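Local coordinates for protein succinate dehydrogenase subunit B (Mycolicibacterium smegmatis MC2 51, PDB 6LUM) that probably carries electrons from the flavin-bearing subunit of succinate dehydrogenase toward the quinone site through a chain of three iron-sulfur clusters, at residues Asp54-Leu60 with Ala96-Met101; Ala86-Asn90 with Ile115-Arg121; Val92-Ala96 with Cys177-Ser183; Asp170-Ile175 with Pro241-Gln245. All coordinates share one frame; numbering follows the deposited sequence.

The four contacts lie along the 2Fe-2S and 4Fe-4S clusters. Contacts 1 and 2, with centres 12 Å apart, belong to the domain that holds the 2Fe-2S cluster: the helix of contact 1 covers the sheet of contact 2, with Leu56 CD2 lying 3.5 Å from Ile89 CD1. Contact 3 shares Ala96 with contact 1 and continues the sheet of contact 2, where Met87 O and Arg94 N, 2.9 Å apart, probably form a hydrogen bond. It then crosses to the 4Fe-4S cluster, which contact 4 also touches. Leu95, whose side chain is about 4 Å from the 2Fe-2S cluster, meets contact 4 through its CD2, 3.7 Å from Pro241 CB.

Contact 1: Asp54-Leu60 with Ala96-Met101; sequences DRLLNLL and ACKVLM. With FES (Fe2/s2 (inorganic) cluster), chain B.
Arg55 and Cys97 make the main polar link between the start of helix 56-67 and the loop 96-101. The Arg55 chain, bent at CG (chi2 143°), carries the guanidinium along the loop, where NH2 donates to Cys97 O at 2.9 Å. The N-H points at the oxygen at 152°, the acceptor sits near the guanidinium plane, and the donor meets a lone pair in the plane of the carbonyl. Leu100 runs beside Arg55 in the same direction and lies over one face of its guanidinium. A second, weak bond runs from Leu57 N in the first helical turn to Ala96 O at 3.3 Å.

Apolar contacts fill in behind these bonds. Leu56 CB rests on Val99 CG2 at 3.4 Å and is also near Ala96 CB. Its CG lies opposite the backbone N (chi1 -166°), which sends CD1 toward the Met101 methyl, with CE 3.5 Å from that CD1. From the next turn Leu59 meets the extended Met101 chain tip to tip, its CD1 3.5 Å from CE. Ile115 and Ile117 of strand 114-118 lie beyond, so this packing joins helix to sheet.

At the cluster end, Leu57 CD2 covers Cys97 CB at 3.9 Å and also approaches the inorganic sulfur S1. Cys97 SG is 2.7 Å from iron FE2, and Arg55 hydrogen-bonds the carbonyl of this same residue. A helix laid over a beta-grasp sheet, with a cysteine loop against its first turn, is the arrangement of a plant-type 2Fe-2S ferredoxin domain.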
loop_
_atom_site.group_PDB
_atom_site.type_symbol
_atom_site.label_atom_id
_atom_site.label_comp_id
_atom_site.label_asym_id
_atom_site.label_seq_id
_atom_site.Cartn_x
_atom_site.Cartn_y
_atom_site.Cartn_z
ATOM N N ASP J 54 -12.513 -31.760 42.034
ATOM C CA ASP J 54 -11.608 -32.092 40.947
ATOM C C ASP J 54 -12.043 -31.383 39.682
ATOM O O ASP J 54 -13.041 -30.666 39.654
ATOM C CB ASP J 54 -11.540 -33.595 40.673
ATOM C CG ASP J 54 -10.659 -34.326 41.649
ATOM O OD1 ASP J 54 -9.731 -33.701 42.198
ATOM O OD2 ASP J 54 -10.871 -35.539 41.843
ATOM N N ARG J 55 -11.265 -31.607 38.629
ATOM C CA ARG J 55 -11.545 -31.080 37.309
ATOM C C ARG J 55 -10.915 -32.010 36.290
ATOM O O ARG J 55 -10.038 -32.819 36.616
ATOM C CB ARG J 55 -11.025 -29.655 37.160
ATOM C CG ARG J 55 -11.979 -28.627 37.684
ATOM C CD ARG J 55 -11.282 -27.493 38.361
ATOM N NE ARG J 55 -12.225 -26.677 39.115
ATOM C CZ ARG J 55 -12.912 -25.666 38.599
ATOM N NH1 ARG J 55 -13.749 -24.970 39.353
ATOM N NH2 ARG J 55 -12.760 -25.348 37.326
ATOM N N LEU J 56 -11.374 -31.902 35.048
ATOM C CA LEU J 56 -10.847 -32.801 34.036
ATOM C C LEU J 56 -9.350 -32.625 33.870
ATOM O O LEU J 56 -8.663 -33.558 33.457
ATOM C CB LEU J 56 -11.552 -32.590 32.705
ATOM C CG LEU J 56 -11.302 -33.691 31.694
ATOM C CD1 LEU J 56 -11.698 -34.997 32.281
ATOM C CD2 LEU J 56 -12.086 -33.436 30.469
ATOM N N LEU J 57 -8.820 -31.452 34.201
ATOM C CA LEU J 57 -7.377 -31.279 34.159
ATOM C C LEU J 57 -6.699 -32.120 35.223
ATOM O O LEU J 57 -5.670 -32.740 34.961
ATOM C CB LEU J 57 -7.014 -29.813 34.334
ATOM C CG LEU J 57 -5.693 -29.390 33.718
ATOM C CD1 LEU J 57 -5.701 -29.715 32.253
ATOM C CD2 LEU J 57 -5.474 -27.924 33.939
ATOM N N ASN J 58 -7.257 -32.156 36.430
ATOM C CA ASN J 58 -6.701 -33.016 37.464
ATOM C C ASN J 58 -6.732 -34.470 37.035
ATOM O O ASN J 58 -5.791 -35.226 37.296
ATOM C CB ASN J 58 -7.464 -32.835 38.768
ATOM C CG ASN J 58 -7.331 -31.450 39.328
ATOM O OD1 ASN J 58 -6.931 -30.525 38.633
ATOM N ND2 ASN J 58 -7.672 -31.292 40.593
ATOM N N LEU J 59 -7.798 -34.880 36.350
ATOM C CA LEU J 59 -7.885 -36.280 35.944
ATOM C C LEU J 59 -6.911 -36.602 34.816
ATOM O O LEU J 59 -6.294 -37.672 34.807
ATOM C CB LEU J 59 -9.308 -36.621 35.530
ATOM C CG LEU J 59 -10.427 -36.470 36.550
ATOM C CD1 LEU J 59 -11.500 -37.454 36.200
ATOM C CD2 LEU J 59 -9.940 -36.701 37.948
ATOM N N LEU J 60 -6.758 -35.696 33.856
ATOM C CA LEU J 60 -5.786 -35.918 32.795
ATOM C C LEU J 60 -4.365 -35.892 33.332
ATOM O O LEU J 60 -3.496 -36.600 32.818
ATOM C CB LEU J 60 -5.961 -34.875 31.701
ATOM C CG LEU J 60 -7.274 -34.887 30.931
ATOM C CD1 LEU J 60 -7.352 -33.693 30.034
ATOM C CD2 LEU J 60 -7.372 -36.128 30.123
ATOM N N ALA J 96 -10.757 -27.860 29.408
ATOM C CA ALA J 96 -10.774 -28.924 30.403
ATOM C C ALA J 96 -10.500 -28.487 31.830
ATOM O O ALA J 96 -10.789 -29.244 32.752
ATOM C CB ALA J 96 -9.747 -29.974 30.023
ATOM N N CYS J 97 -9.929 -27.317 32.054
ATOM C CA CYS J 97 -9.664 -26.885 33.420
ATOM C C CYS J 97 -10.907 -26.406 34.138
ATOM O O CYS J 97 -10.811 -26.014 35.298
ATOM C CB CYS J 97 -8.636 -25.762 33.442
ATOM S SG CYS J 97 -9.283 -24.153 33.071
ATOM N N LYS J 98 -12.064 -26.418 33.486
ATOM C CA LYS J 98 -13.259 -25.824 34.048
ATOM C C LYS J 98 -14.449 -26.760 34.127
ATOM O O LYS J 98 -15.526 -26.313 34.527
ATOM C CB LYS J 98 -13.673 -24.601 33.235
ATOM C CG LYS J 98 -12.749 -23.456 33.372
ATOM C CD LYS J 98 -13.135 -22.359 32.456
ATOM C CE LYS J 98 -13.128 -21.071 33.202
ATOM N NZ LYS J 98 -13.635 -19.969 32.363
ATOM N N VAL J 99 -14.303 -28.037 33.771
ATOM C CA VAL J 99 -15.485 -28.871 33.668
ATOM C C VAL J 99 -16.042 -29.258 35.027
ATOM O O VAL J 99 -17.174 -29.747 35.098
ATOM C CB VAL J 99 -15.216 -30.123 32.836
ATOM C CG1 VAL J 99 -14.535 -29.751 31.552
ATOM C CG2 VAL J 99 -14.423 -31.071 33.637
ATOM N N LEU J 100 -15.289 -29.077 36.111
ATOM C CA LEU J 100 -15.881 -28.920 37.440
ATOM C C LEU J 100 -16.765 -30.114 37.811
ATOM O O LEU J 100 -17.991 -30.037 37.838
ATOM C CB LEU J 100 -16.663 -27.608 37.516
ATOM C CG LEU J 100 -17.291 -27.279 38.861
ATOM C CD1 LEU J 100 -16.225 -27.235 39.925
ATOM C CD2 LEU J 100 -18.025 -25.958 38.776
ATOM N N MET J 101 -16.119 -31.232 38.049
ATOM C CA MET J 101 -16.855 -32.457 38.355
ATOM C C MET J 101 -17.565 -32.440 39.688
ATOM O O MET J 101 -18.035 -33.510 40.070
ATOM C CB MET J 101 -15.906 -33.642 38.299
ATOM C CG MET J 101 -15.340 -33.820 36.935
ATOM S SD MET J 101 -14.348 -35.282 36.773
ATOM C CE MET J 101 -13.829 -35.032 35.095
HETATM FE FE1 FES B . -4.906 -22.523 30.984
HETATM FE FE2 FES B . -7.388 -24.225 31.167
HETATM S S1 FES B . -5.350 -24.430 31.942
HETATM S S2 FES B . -7.004 -22.202 30.450
#

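Contact 2: Ala86-Asn90 with Ile115-Arg121; sequences AMRIN and ITIEPIR
Arg88 and Glu118 form an antiparallel hydrogen-bonded pair: Arg88 N donates to Glu118 O at 2.8 Å, and Glu118 N returns to Arg88 O at 3.0 Å. Two residues on, Asn90 N donates to Thr116 O.

The Arg88 side chain runs along the end of strand 114-118. CB passes Glu118 O at 3.3 Å, CG and CD skirt Pro119 O, and a bend at CD (chi3 -62°) brings the head round side-on to that same carbonyl. Arg88 NE and NH2 both donate hydrogen bonds to Pro119 O, at 2.8 Å and 3.0 Å, with the oxygen close to the guanidinium plane. Arg121 CB lies over the centre of one face. On the opposite face the Glu118 carboxylate is stacked, its plane turned 15° from that of the guanidinium; Arg88 NH1 and Glu118 OE2, 3.7 Å apart, make a long salt bridge in which no N-H aims at the oxygen. With an alanine here, Pro119 O would probably lose both of these donors and the Glu118 carboxylate its stacked countercharge.

Thr19 of subunit C packs on Arg88 and Glu118, so subunit C covers this side of the sheet. The other side is apolar: Ile89 and Ile117 point together toward helix 56-67, and Ile89 CG2 lies 3.8 Å from Ile115 CG2. These are inner strands of the mixed beta-grasp sheet of the 2Fe-2S ferredoxin domain.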
loop_
_atom_site.group_PDB
_atom_site.type_symbol
_atom_site.label_atom_id
_atom_site.label_comp_id
_atom_site.label_asym_id
_atom_site.label_seq_id
_atom_site.Cartn_x
_atom_site.Cartn_y
_atom_site.Cartn_z
ATOM N N ALA J 86 -8.259 -26.037 25.288
ATOM C CA ALA J 86 -9.533 -26.292 24.646
ATOM C C ALA J 86 -9.592 -27.734 24.177
ATOM O O ALA J 86 -8.684 -28.213 23.498
ATOM C CB ALA J 86 -9.725 -25.348 23.469
ATOM N N MET J 87 -10.664 -28.428 24.540
ATOM C CA MET J 87 -10.881 -29.807 24.144
ATOM C C MET J 87 -12.347 -29.989 23.822
ATOM O O MET J 87 -13.175 -29.139 24.125
ATOM C CB MET J 87 -10.476 -30.787 25.243
ATOM C CG MET J 87 -9.007 -31.037 25.341
ATOM S SD MET J 87 -8.524 -31.522 26.991
ATOM C CE MET J 87 -6.786 -31.164 26.909
ATOM N N ARG J 88 -12.661 -31.117 23.209
ATOM C CA ARG J 88 -14.025 -31.583 23.016
ATOM C C ARG J 88 -14.308 -32.625 24.077
ATOM O O ARG J 88 -13.769 -33.731 24.020
ATOM C CB ARG J 88 -14.210 -32.184 21.632
ATOM C CG ARG J 88 -14.885 -31.310 20.650
ATOM C CD ARG J 88 -15.268 -32.122 19.471
ATOM N NE ARG J 88 -14.099 -32.678 18.811
ATOM C CZ ARG J 88 -14.158 -33.586 17.850
ATOM N NH1 ARG J 88 -15.333 -34.034 17.452
ATOM N NH2 ARG J 88 -13.053 -34.042 17.287
ATOM N N ILE J 89 -15.151 -32.278 25.034
ATOM C CA ILE J 89 -15.467 -33.131 26.163
ATOM C C ILE J 89 -16.955 -33.400 26.119
ATOM O O ILE J 89 -17.756 -32.512 26.427
ATOM C CB ILE J 89 -15.073 -32.484 27.489
ATOM C CG1 ILE J 89 -13.580 -32.183 27.488
ATOM C CG2 ILE J 89 -15.447 -33.378 28.635
ATOM C CD1 ILE J 89 -13.218 -30.954 28.231
ATOM N N ASN J 90 -17.328 -34.623 25.740
ATOM C CA ASN J 90 -18.725 -35.032 25.628
ATOM C C ASN J 90 -19.443 -34.233 24.546
ATOM O O ASN J 90 -20.566 -33.768 24.730
ATOM C CB ASN J 90 -19.447 -34.903 26.967
ATOM C CG ASN J 90 -19.177 -36.056 27.885
ATOM O OD1 ASN J 90 -19.135 -35.901 29.098
ATOM N ND2 ASN J 90 -18.999 -37.230 27.311
ATOM N N ILE J 115 -16.459 -40.366 30.529
ATOM C CA ILE J 115 -16.249 -39.049 29.950
ATOM C C ILE J 115 -15.454 -39.223 28.672
ATOM O O ILE J 115 -14.555 -40.064 28.602
ATOM C CB ILE J 115 -15.530 -38.113 30.937
ATOM C CG1 ILE J 115 -16.408 -37.920 32.163
ATOM C CG2 ILE J 115 -15.229 -36.785 30.305
ATOM C CD1 ILE J 115 -15.941 -36.865 33.080
ATOM N N THR J 116 -15.801 -38.450 27.655
ATOM C CA THR J 116 -15.253 -38.619 26.320
ATOM C C THR J 116 -14.476 -37.369 25.957
ATOM O O THR J 116 -15.056 -36.289 25.857
ATOM C CB THR J 116 -16.373 -38.868 25.316
ATOM O OG1 THR J 116 -17.079 -40.058 25.678
ATOM C CG2 THR J 116 -15.818 -39.026 23.939
ATOM N N ILE J 117 -13.173 -37.516 25.752
ATOM C CA ILE J 117 -12.277 -36.395 25.510
ATOM C C ILE J 117 -11.628 -36.593 24.155
ATOM O O ILE J 117 -11.272 -37.716 23.796
ATOM C CB ILE J 117 -11.218 -36.284 26.621
ATOM C CG1 ILE J 117 -11.887 -36.408 27.976
ATOM C CG2 ILE J 117 -10.525 -34.961 26.567
ATOM C CD1 ILE J 117 -10.958 -36.728 29.063
ATOM N N GLU J 118 -11.490 -35.515 23.395
ATOM C CA GLU J 118 -10.875 -35.599 22.078
ATOM C C GLU J 118 -10.547 -34.195 21.606
ATOM O O GLU J 118 -11.119 -33.230 22.103
ATOM C CB GLU J 118 -11.798 -36.322 21.093
ATOM C CG GLU J 118 -13.173 -35.757 21.050
ATOM C CD GLU J 118 -14.113 -36.620 20.270
ATOM O OE1 GLU J 118 -13.647 -37.603 19.668
ATOM O OE2 GLU J 118 -15.329 -36.347 20.301
ATOM N N PRO J 119 -9.615 -34.045 20.672
ATOM C CA PRO J 119 -9.196 -32.706 20.265
ATOM C C PRO J 119 -10.329 -31.909 19.648
ATOM O O PRO J 119 -11.363 -32.442 19.258
ATOM C CB PRO J 119 -8.096 -32.981 19.236
ATOM C CG PRO J 119 -8.285 -34.358 18.834
ATOM C CD PRO J 119 -8.798 -35.070 20.019
ATOM N N ILE J 120 -10.121 -30.597 19.566
ATOM C CA ILE J 120 -11.098 -29.744 18.918
ATOM C C ILE J 120 -11.071 -29.993 17.417
ATOM O O ILE J 120 -10.064 -30.428 16.852
ATOM C CB ILE J 120 -10.847 -28.264 19.250
ATOM C CG1 ILE J 120 -9.404 -27.878 18.975
ATOM C CG2 ILE J 120 -11.175 -27.999 20.681
ATOM C CD1 ILE J 120 -9.067 -26.481 19.401
ATOM N N ARG J 121 -12.189 -29.713 16.762
ATOM C CA ARG J 121 -12.421 -30.149 15.394
ATOM C C ARG J 121 -12.257 -28.991 14.426
ATOM O O ARG J 121 -13.007 -28.020 14.490
ATOM C CB ARG J 121 -13.816 -30.743 15.260
ATOM C CG ARG J 121 -14.200 -30.993 13.844
ATOM C CD ARG J 121 -15.497 -31.720 13.749
ATOM N NE ARG J 121 -15.943 -31.740 12.370
ATOM C CZ ARG J 121 -17.143 -32.134 11.986
ATOM N NH1 ARG J 121 -18.023 -32.547 12.883
ATOM N NH2 ARG J 121 -17.457 -32.104 10.705
#

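Contact 3: Val92-Ala96 with Cys177-Ser183; sequences VNRLA and CACCTTS. With SF4 (iron/sulfur cluster), chain C.
Asn93 ND2 donates to Cys179 O at 3.0 Å, the strongest polar link across the contact. It comes from above the carbonyl plane, away from the lone pairs, with an N-H...O angle of 137°. A weak second bond joins the same nitrogen to Thr182 OG1 at 2.9 Å, the two side chains crossing at about a right angle. Asn93 CG lies anti to the carbonyl carbon (chi1 -73°), which helps bring ND2 to both acceptors. The threonine hydroxyl is held in turn, since OG1 donates to Ala178 O, which fixes how it faces the asparagine.

The turn belongs to the CxxCxxCxxxCP sequence of ferredoxin-like dicluster domains, and the contact joins that domain to strand 92-93, the outermost strand, within this chain, of the 2Fe-2S domain's sheet. Cys177 SG binds iron FE2 and Cys180 SG binds iron FE1, each at 2.4 Å. Cys177 SG also accepts a bond from Cys179 N.

Apolar packing lies beside the polar bonds. Leu95 CD1 sits over two cysteines at once, 3.7 Å from Cys179 SG and 3.8 Å from Cys177 CB. Cys179, which is not a ligand of the cluster, turns its sulfur to this methyl and to Asn93 CB. Beyond the amide, Tyr21 of subunit C packs on Asn93 and Ser183.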
loop_
_atom_site.group_PDB
_atom_site.type_symbol
_atom_site.label_atom_id
_atom_site.label_comp_id
_atom_site.label_asym_id
_atom_site.label_seq_id
_atom_site.Cartn_x
_atom_site.Cartn_y
_atom_site.Cartn_z
ATOM N N VAL J 92 -19.129 -31.119 23.266
ATOM C CA VAL J 92 -18.933 -29.675 23.257
ATOM C C VAL J 92 -17.491 -29.319 23.581
ATOM O O VAL J 92 -16.793 -30.060 24.266
ATOM C CB VAL J 92 -19.890 -29.011 24.258
ATOM C CG1 VAL J 92 -21.289 -29.191 23.826
ATOM C CG2 VAL J 92 -19.720 -29.642 25.601
ATOM N N ASN J 93 -17.052 -28.156 23.102
ATOM C CA ASN J 93 -15.757 -27.587 23.452
ATOM C C ASN J 93 -15.792 -27.019 24.864
ATOM O O ASN J 93 -16.762 -26.366 25.245
ATOM C CB ASN J 93 -15.400 -26.479 22.475
ATOM C CG ASN J 93 -15.014 -26.995 21.140
ATOM O OD1 ASN J 93 -15.193 -28.154 20.845
ATOM N ND2 ASN J 93 -14.484 -26.134 20.312
ATOM N N ARG J 94 -14.734 -27.248 25.654
ATOM C CA ARG J 94 -14.894 -26.904 27.065
ATOM C C ARG J 94 -13.762 -26.174 27.785
ATOM O O ARG J 94 -14.078 -25.529 28.789
ATOM C CB ARG J 94 -15.224 -28.147 27.883
ATOM C CG ARG J 94 -16.608 -28.698 27.722
ATOM C CD ARG J 94 -17.713 -27.780 28.219
ATOM N NE ARG J 94 -18.361 -27.074 27.120
ATOM C CZ ARG J 94 -19.315 -26.164 27.265
ATOM N NH1 ARG J 94 -19.744 -25.845 28.473
ATOM N NH2 ARG J 94 -19.853 -25.593 26.199
ATOM N N LEU J 95 -12.489 -26.214 27.377
ATOM C CA LEU J 95 -11.434 -25.807 28.321
ATOM C C LEU J 95 -11.363 -26.686 29.555
ATOM O O LEU J 95 -11.866 -26.315 30.610
ATOM C CB LEU J 95 -11.545 -24.351 28.776
ATOM C CG LEU J 95 -10.554 -23.292 28.332
ATOM C CD1 LEU J 95 -10.465 -23.141 26.870
ATOM C CD2 LEU J 95 -11.021 -22.025 28.939
ATOM N N ALA J 96 -10.757 -27.860 29.408
ATOM C CA ALA J 96 -10.774 -28.924 30.403
ATOM C C ALA J 96 -10.500 -28.487 31.830
ATOM O O ALA J 96 -10.789 -29.244 32.752
ATOM C CB ALA J 96 -9.747 -29.974 30.023
ATOM N N CYS J 177 -8.685 -18.927 22.605
ATOM C CA CYS J 177 -8.614 -20.351 22.879
ATOM C C CYS J 177 -9.113 -21.217 21.734
ATOM O O CYS J 177 -8.780 -22.402 21.701
ATOM C CB CYS J 177 -9.394 -20.690 24.149
ATOM S SG CYS J 177 -11.122 -20.381 24.102
ATOM N N ALA J 178 -9.883 -20.654 20.807
ATOM C CA ALA J 178 -10.453 -21.328 19.645
ATOM C C ALA J 178 -11.596 -22.260 19.992
ATOM O O ALA J 178 -11.968 -23.088 19.182
ATOM C CB ALA J 178 -9.395 -22.093 18.858
ATOM N N CYS J 179 -12.187 -22.142 21.172
ATOM C CA CYS J 179 -13.368 -22.928 21.489
ATOM C C CYS J 179 -14.557 -22.546 20.630
ATOM O O CYS J 179 -15.531 -23.295 20.577
ATOM C CB CYS J 179 -13.743 -22.766 22.958
ATOM S SG CYS J 179 -12.870 -23.798 24.112
ATOM N N CYS J 180 -14.507 -21.397 19.973
ATOM C CA CYS J 180 -15.592 -20.880 19.157
ATOM C C CYS J 180 -15.401 -21.231 17.693
ATOM O O CYS J 180 -16.301 -21.790 17.066
ATOM C CB CYS J 180 -15.682 -19.367 19.327
ATOM S SG CYS J 180 -14.375 -18.479 18.517
ATOM N N THR J 181 -14.227 -20.923 17.144
ATOM C CA THR J 181 -13.961 -21.195 15.741
ATOM C C THR J 181 -14.051 -22.671 15.429
ATOM O O THR J 181 -14.443 -23.049 14.325
ATOM C CB THR J 181 -12.590 -20.666 15.363
ATOM O OG1 THR J 181 -12.418 -19.372 15.929
ATOM C CG2 THR J 181 -12.479 -20.532 13.907
ATOM N N THR J 182 -13.696 -23.522 16.373
ATOM C CA THR J 182 -13.748 -24.953 16.162
ATOM C C THR J 182 -15.064 -25.551 16.604
ATOM O O THR J 182 -15.131 -26.751 16.863
ATOM C CB THR J 182 -12.589 -25.633 16.874
ATOM O OG1 THR J 182 -12.663 -25.345 18.263
ATOM C CG2 THR J 182 -11.286 -25.126 16.343
ATOM N N SER J 183 -16.107 -24.737 16.713
ATOM C CA SER J 183 -17.468 -25.228 16.823
ATOM C C SER J 183 -18.355 -24.656 15.734
ATOM O O SER J 183 -19.563 -24.873 15.763
ATOM C CB SER J 183 -18.047 -24.903 18.189
ATOM O OG SER J 183 -18.142 -23.516 18.350
HETATM FE FE1 SF4 C . -13.751 -17.647 20.675
HETATM FE FE2 SF4 C . -12.173 -18.459 23.098
HETATM FE FE3 SF4 C . -14.560 -16.632 23.410
HETATM FE FE4 SF4 C . -12.016 -15.630 22.140
HETATM S S1 SF4 C . -12.505 -16.556 23.994
HETATM S S2 SF4 C . -14.068 -15.723 21.552
HETATM S S3 SF4 C . -11.696 -17.535 21.243
HETATM S S4 SF4 C . -14.225 -18.555 22.543
#

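Contact 4: Asp170-Ile175 with Pro241-Gln245; sequences DTTKCI and PRGIQ. With SF4 (iron/sulfur cluster), chain C.
Ile244 backs the first cysteine of the ferredoxin-type CxxCxxC sequence: its CD1 lies 4.0 Å from Cys174 CB and 3.6 Å from Cys174 N. Cys174 SG, turned opposite to its backbone N (chi1 166°), binds iron FE4 of the 4Fe-4S cluster at 2.6 Å. Two further residues touch the cluster: Pro241 CD is 3.7 Å from the inorganic sulfur S4, and Ile175 N is near S1. In this dicluster fold the loop that opens the cysteine sequence is closed over by the segment that begins at Pro241, just after Cys240.

Arg242 covers the join. Its chain, bent at both CG and CD, runs past Lys173 O, with CG the nearest carbon, and beside Ile175, whose CD1 packs on the arginine CD at 3.8 Å. Ile175 CG2 lies at the edge of the guanidinium, near its plane, while Lys173 CB sits over one face, offset toward the rim. Cutting Arg242 back to an alanine is likely to open a gap beside Ile175 and leave its CG2 and CD1 methyls without this cover near the cluster.

Farther out, His141 of subunit A packs on Ile175, placing this side of the cluster at the interface with subunit A. The Lys173 chain meanwhile bends (chi3 58°) toward the backbone of Arg242, and its NZ donates to Arg242 O at 2.8 Å, tilted 22° from the carbonyl plane.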
loop_
_atom_site.group_PDB
_atom_site.type_symbol
_atom_site.label_atom_id
_atom_site.label_comp_id
_atom_site.label_asym_id
_atom_site.label_seq_id
_atom_site.Cartn_x
_atom_site.Cartn_y
_atom_site.Cartn_z
ATOM N N ASP J 170 -16.249 -5.962 26.045
ATOM C CA ASP J 170 -16.873 -7.275 25.910
ATOM C C ASP J 170 -16.301 -8.061 24.740
ATOM O O ASP J 170 -16.534 -9.262 24.629
ATOM C CB ASP J 170 -18.394 -7.136 25.785
ATOM C CG ASP J 170 -19.077 -8.433 25.432
ATOM O OD1 ASP J 170 -19.344 -9.245 26.339
ATOM O OD2 ASP J 170 -19.351 -8.637 24.238
ATOM N N THR J 171 -15.499 -7.427 23.901
ATOM C CA THR J 171 -14.684 -8.144 22.941
ATOM C C THR J 171 -13.214 -8.031 23.273
ATOM O O THR J 171 -12.380 -8.588 22.558
ATOM C CB THR J 171 -14.931 -7.641 21.523
ATOM O OG1 THR J 171 -15.013 -6.219 21.534
ATOM C CG2 THR J 171 -16.210 -8.201 20.986
ATOM N N THR J 172 -12.877 -7.311 24.332
ATOM C CA THR J 172 -11.527 -7.261 24.855
ATOM C C THR J 172 -11.248 -8.391 25.825
ATOM O O THR J 172 -10.179 -8.415 26.435
ATOM C CB THR J 172 -11.276 -5.920 25.534
ATOM O OG1 THR J 172 -12.315 -5.658 26.477
ATOM C CG2 THR J 172 -11.247 -4.820 24.516
ATOM N N LYS J 173 -12.173 -9.330 25.971
ATOM C CA LYS J 173 -12.034 -10.445 26.887
ATOM C C LYS J 173 -11.544 -11.716 26.215
ATOM O O LYS J 173 -11.453 -12.744 26.875
ATOM C CB LYS J 173 -13.367 -10.733 27.559
ATOM C CG LYS J 173 -14.040 -9.553 28.154
ATOM C CD LYS J 173 -15.449 -9.919 28.509
ATOM C CE LYS J 173 -15.452 -11.083 29.458
ATOM N NZ LYS J 173 -16.822 -11.449 29.890
ATOM N N CYS J 174 -11.236 -11.676 24.929
ATOM C CA CYS J 174 -10.917 -12.886 24.187
ATOM C C CYS J 174 -9.534 -13.390 24.565
ATOM O O CYS J 174 -8.542 -12.688 24.371
ATOM C CB CYS J 174 -11.010 -12.598 22.694
ATOM S SG CYS J 174 -10.306 -13.797 21.588
ATOM N N ILE J 175 -9.465 -14.611 25.106
ATOM C CA ILE J 175 -8.190 -15.229 25.439
ATOM C C ILE J 175 -7.628 -16.051 24.300
ATOM O O ILE J 175 -6.567 -16.661 24.460
ATOM C CB ILE J 175 -8.295 -16.117 26.687
ATOM C CG1 ILE J 175 -9.322 -17.212 26.492
ATOM C CG2 ILE J 175 -8.653 -15.300 27.858
ATOM C CD1 ILE J 175 -9.626 -17.991 27.728
ATOM N N PRO J 241 -15.734 -19.559 26.645
ATOM C CA PRO J 241 -15.585 -19.658 28.096
ATOM C C PRO J 241 -15.546 -18.331 28.832
ATOM O O PRO J 241 -15.684 -18.330 30.059
ATOM C CB PRO J 241 -14.260 -20.392 28.237
ATOM C CG PRO J 241 -13.541 -20.044 27.070
ATOM C CD PRO J 241 -14.509 -20.005 25.975
ATOM N N ARG J 242 -15.355 -17.213 28.145
ATOM C CA ARG J 242 -15.417 -15.905 28.772
ATOM C C ARG J 242 -16.798 -15.273 28.701
ATOM O O ARG J 242 -17.011 -14.228 29.316
ATOM C CB ARG J 242 -14.420 -14.949 28.127
ATOM C CG ARG J 242 -13.037 -15.484 27.942
ATOM C CD ARG J 242 -12.376 -15.827 29.251
ATOM N NE ARG J 242 -12.506 -14.792 30.266
ATOM C CZ ARG J 242 -11.729 -13.721 30.358
ATOM N NH1 ARG J 242 -10.759 -13.518 29.492
ATOM N NH2 ARG J 242 -11.933 -12.841 31.319
ATOM N N GLY J 243 -17.732 -15.862 27.967
ATOM C CA GLY J 243 -19.047 -15.282 27.806
ATOM C C GLY J 243 -19.016 -13.993 27.019
ATOM O O GLY J 243 -19.250 -12.929 27.585
ATOM N N ILE J 244 -18.733 -14.058 25.721
ATOM C CA ILE J 244 -18.458 -12.846 24.964
ATOM C C ILE J 244 -19.606 -12.398 24.061
ATOM O O ILE J 244 -19.651 -11.215 23.694
ATOM C CB ILE J 244 -17.146 -13.002 24.164
ATOM C CG1 ILE J 244 -15.961 -12.614 25.031
ATOM C CG2 ILE J 244 -17.114 -12.180 22.900
ATOM C CD1 ILE J 244 -14.694 -12.578 24.299
ATOM N N GLN J 245 -20.585 -13.261 23.781
ATOM C CA GLN J 245 -21.643 -12.940 22.819
ATOM C C GLN J 245 -21.044 -12.800 21.431
ATOM O O GLN J 245 -21.146 -11.751 20.785
ATOM C CB GLN J 245 -22.404 -11.671 23.199
ATOM C CG GLN J 245 -22.795 -11.588 24.644
ATOM C CD GLN J 245 -23.808 -12.627 25.022
ATOM O OE1 GLN J 245 -23.762 -13.190 26.108
ATOM N NE2 GLN J 245 -24.734 -12.892 24.123
HETATM FE FE1 SF4 C . -13.751 -17.647 20.675
HETATM FE FE2 SF4 C . -12.173 -18.459 23.098
HETATM FE FE3 SF4 C . -14.560 -16.632 23.410
HETATM FE FE4 SF4 C . -12.016 -15.630 22.140
HETATM S S1 SF4 C . -12.505 -16.556 23.994
HETATM S S2 SF4 C . -14.068 -15.723 21.552
HETATM S S3 SF4 C . -11.696 -17.535 21.243
HETATM S S4 SF4 C . -14.225 -18.555 22.543
#